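Local coordinates for xylose isomerase-like TIM barrel domain-containing protein (Thermus thermophilus, PDB 3AYV), which is of unknown function but binds zinc in a TIM barrel, and may act in protection against oxidative stress, perhaps with endonuclease-like chemistry as in its family, at residues 99-104 and 167-172. Sequence-based numbering, arbitrary orientation.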
ATOM      1  N   ILE A  99       0.005  13.156   3.506  1.00  8.96           N
ATOM      2  CA  ILE A  99       1.026  14.181   3.839  1.00  9.29           C
ATOM      3  C   ILE A  99       1.745  14.651   2.541  1.00 10.29           C
ATOM      4  O   ILE A  99       2.101  13.819   1.702  1.00 11.43           O
ATOM      5  CB  ILE A  99       2.005  13.686   4.918  1.00  9.17           C
ATOM      6  CG1 ILE A  99       2.782  14.882   5.513  1.00  8.44           C
ATOM      7  CG2 ILE A  99       3.007  12.608   4.337  1.00  9.09           C
ATOM      8  CD1 ILE A  99       3.828  14.487   6.603  1.00 11.15           C
ATOM      9  N   PRO A 100       1.882  15.976   2.349  1.00 10.47           N
ATOM     10  CA  PRO A 100       2.643  16.524   1.200  1.00 11.85           C
ATOM     11  C   PRO A 100       4.102  16.158   1.332  1.00 11.49           C
ATOM     12  O   PRO A 100       4.578  15.931   2.431  1.00 11.41           O
ATOM     13  CB  PRO A 100       2.539  18.050   1.385  1.00 11.88           C
ATOM     14  CG  PRO A 100       1.397  18.276   2.307  1.00 14.14           C
ATOM     15  CD  PRO A 100       1.302  17.040   3.197  1.00 11.16           C
ATOM     16  N   HIS A 101       4.827  16.143   0.222  1.00 11.31           N
ATOM     17  CA  HIS A 101       6.243  15.927   0.304  1.00 11.52           C
ATOM     18  C   HIS A 101       6.948  17.083   1.018  1.00 12.14           C
ATOM     19  O   HIS A 101       6.542  18.232   0.869  1.00 12.06           O
ATOM     20  CB  HIS A 101       6.837  15.844  -1.105  1.00 11.04           C
ATOM     21  CG  HIS A 101       8.300  15.667  -1.060  1.00 10.42           C
ATOM     22  ND1 HIS A 101       8.885  14.469  -0.687  1.00 12.26           N
ATOM     23  CD2 HIS A 101       9.309  16.555  -1.207  1.00 11.87           C
ATOM     24  CE1 HIS A 101      10.198  14.625  -0.651  1.00 14.56           C
ATOM     25  NE2 HIS A 101      10.478  15.879  -0.965  1.00 13.13           N
ATOM     26  N   GLY A 102       7.986  16.765   1.784  1.00 12.62           N
ATOM     27  CA  GLY A 102       8.890  17.787   2.313  1.00 13.51           C
ATOM     28  C   GLY A 102       8.460  18.477   3.599  1.00 14.37           C
ATOM     29  O   GLY A 102       8.982  19.552   3.935  1.00 14.19           O
ATOM     30  N   ARG A 103       7.532  17.871   4.350  1.00 12.55           N
ATOM     31  CA  ARG A 103       7.213  18.406   5.670  1.00 12.91           C
ATOM     32  C   ARG A 103       8.363  18.100   6.628  1.00 12.16           C
ATOM     33  O   ARG A 103       9.055  17.077   6.471  1.00 13.24           O
ATOM     34  CB  ARG A 103       5.908  17.802   6.226  1.00 11.93           C
ATOM     35  CG  ARG A 103       4.672  18.006   5.340  1.00 15.24           C
ATOM     36  CD  ARG A 103       4.584  19.429   4.745  1.00 23.72           C
ATOM     37  NE  ARG A 103       3.867  20.337   5.613  1.00 29.33           N
ATOM     38  CZ  ARG A 103       3.811  21.662   5.442  1.00 30.25           C
ATOM     39  NH1 ARG A 103       4.463  22.271   4.440  1.00 29.73           N
ATOM     40  NH2 ARG A 103       3.104  22.375   6.285  1.00 28.31           N
ATOM     41  N   THR A 104       8.555  18.957   7.637  1.00 12.21           N
ATOM     42  CA  THR A 104       9.535  18.699   8.682  1.00 12.12           C
ATOM     43  C   THR A 104       9.013  17.607   9.616  1.00 12.50           C
ATOM     44  O   THR A 104       7.822  17.307   9.595  1.00 11.84           O
ATOM     45  CB  THR A 104       9.789  19.959   9.566  1.00 12.64           C
ATOM     46  OG1 THR A 104       8.578  20.311  10.254  1.00 11.99           O
ATOM     47  CG2 THR A 104      10.241  21.146   8.686  1.00 14.49           C
ATOM     48  N   ARG A 167      13.352   5.403   1.360  1.00 14.04           N
ATOM     49  CA  ARG A 167      14.678   5.714   0.819  1.00 13.93           C
ATOM     50  C   ARG A 167      14.664   6.991   0.007  1.00 13.86           C
ATOM     51  O   ARG A 167      15.575   7.809   0.145  1.00 13.98           O
ATOM     52  CB  ARG A 167      15.160   4.555  -0.054  1.00 14.58           C
ATOM     53  CG  ARG A 167      16.556   4.762  -0.702  1.00 15.68           C
ATOM     54  CD  ARG A 167      17.685   4.985   0.303  1.00 18.00           C
ATOM     55  NE  ARG A 167      18.980   5.082  -0.398  1.00 20.91           N
ATOM     56  CZ  ARG A 167      19.921   4.138  -0.379  1.00 23.66           C
ATOM     57  NH1 ARG A 167      19.734   3.022   0.318  1.00 23.20           N
ATOM     58  NH2 ARG A 167      21.063   4.317  -1.053  1.00 22.15           N
ATOM     59  N   VAL A 168      13.649   7.174  -0.842  1.00 13.57           N
ATOM     60  CA  VAL A 168      13.672   8.330  -1.733  1.00 14.47           C
ATOM     61  C   VAL A 168      12.897   9.552  -1.228  1.00 15.54           C
ATOM     62  O   VAL A 168      13.220  10.677  -1.614  1.00 15.42           O
ATOM     63  CB  VAL A 168      13.293   7.993  -3.191  1.00 15.75           C
ATOM     64  CG1 VAL A 168      14.123   6.769  -3.703  1.00 16.07           C
ATOM     65  CG2 VAL A 168      11.817   7.728  -3.348  1.00 16.43           C
ATOM     66  N   PHE A 169      11.913   9.357  -0.351  1.00 14.53           N
ATOM     67  CA  PHE A 169      11.073  10.498   0.065  1.00 14.82           C
ATOM     68  C   PHE A 169      11.272  10.977   1.529  1.00 15.58           C
ATOM     69  O   PHE A 169      10.931  12.125   1.848  1.00 17.23           O
ATOM     70  CB  PHE A 169       9.588  10.203  -0.173  1.00 13.90           C
ATOM     71  CG  PHE A 169       9.223   9.939  -1.610  1.00 13.62           C
ATOM     72  CD1 PHE A 169       9.689  10.768  -2.639  1.00 13.12           C
ATOM     73  CD2 PHE A 169       8.417   8.855  -1.935  1.00 14.58           C
ATOM     74  CE1 PHE A 169       9.336  10.538  -3.970  1.00 15.72           C
ATOM     75  CE2 PHE A 169       8.043   8.614  -3.283  1.00 17.43           C
ATOM     76  CZ  PHE A 169       8.515   9.462  -4.293  1.00 16.87           C
ATOM     77  N   SER A 170      11.815  10.125   2.396  1.00 14.55           N
ATOM     78  CA  SER A 170      11.867  10.401   3.846  1.00 15.22           C
ATOM     79  C   SER A 170      13.275  10.881   4.237  1.00 15.86           C
ATOM     80  O   SER A 170      14.170  10.923   3.381  1.00 15.88           O
ATOM     81  CB  SER A 170      11.476   9.144   4.657  1.00 14.38           C
ATOM     82  OG  SER A 170      12.616   8.337   4.974  1.00 14.90           O
ATOM     83  N   ARG A 171      13.466  11.222   5.510  1.00 15.82           N
ATOM     84  CA  ARG A 171      14.801  11.518   6.058  1.00 17.08           C
ATOM     85  C   ARG A 171      15.348  10.336   6.849  1.00 16.60           C
ATOM     86  O   ARG A 171      16.344  10.465   7.581  1.00 17.00           O
ATOM     87  CB  ARG A 171      14.745  12.754   6.984  1.00 18.71           C
ATOM     88  CG  ARG A 171      13.850  13.857   6.476  1.00 21.86           C
ATOM     89  CD  ARG A 171      14.515  14.689   5.388  1.00 27.23           C
ATOM     90  NE  ARG A 171      13.504  15.484   4.678  1.00 30.41           N
ATOM     91  CZ  ARG A 171      13.626  15.943   3.435  1.00 31.73           C
ATOM     92  NH1 ARG A 171      14.743  15.702   2.728  1.00 31.72           N
ATOM     93  NH2 ARG A 171      12.620  16.618   2.888  1.00 29.06           N
ATOM     94  N   THR A 172      14.710   9.175   6.696  1.00 15.24           N
ATOM     95  CA  THR A 172      15.070   7.976   7.419  1.00 15.17           C
ATOM     96  C   THR A 172      15.225   6.822   6.398  1.00 15.58           C
ATOM     97  O   THR A 172      14.358   5.959   6.269  1.00 14.50           O
ATOM     98  CB  THR A 172      14.016   7.648   8.510  1.00 14.98           C
ATOM     99  OG1 THR A 172      13.697   8.838   9.254  1.00 14.72           O
ATOM    100  CG2 THR A 172      14.531   6.576   9.485  1.00 14.39           C
TER
HETATM  101  O   HOH W   1       9.226  14.134   2.558  1.00 17.93           O
HETATM  102  O   HOH W   2      10.291  15.709   4.685  1.00 15.37           O
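His101 leans across to the backbone of Phe169. Its ring atom CE1 comes to 3.6 Å from Phe169 O, at an oblique angle. With CG anti to the backbone N (chi1 178°), the imidazole extends from its loop to the other segment. His101 ND1 lies 4.3 Å from CD1 of the Phe169 ring. The same nitrogen is hydrogen-bonded to ND1 of His139, whose ring also meets that of Phe169. His139 therefore links the two aromatic side chains from outside both segments.

Arg171 reaches the same loop with the end of its side chain. The chain bends at chi2 (-79°), and NH2 arrives 4.0 Å from Gly102 CA. That carbon sits at the guanidinium edge, in its plane. NH2 is also 4.5 Å from His101 NE2. If the histidine were protonated, the two groups would probably disfavour each other.

Two waters carry the polar link. One accepts from Gly102 N (3.0 Å) and donates to Phe169 O (2.7 Å). The other donates to Arg103 O (2.6 Å) and accepts from Arg171 NH2 at 3.1 Å.

The contact bridges the loop after strand 92-96 and the end of helix 163-169, which follows strand 158-162; strand 132-136 lies between these two strands in the barrel. The Phe169 side chain also lies close to those of the zinc ligands His165 and Asp196. The chemistry is that of a hydrated surface seam near a metal site: light van der Waals touches, with one water joining backbone to backbone and the other joining backbone to guanidinium.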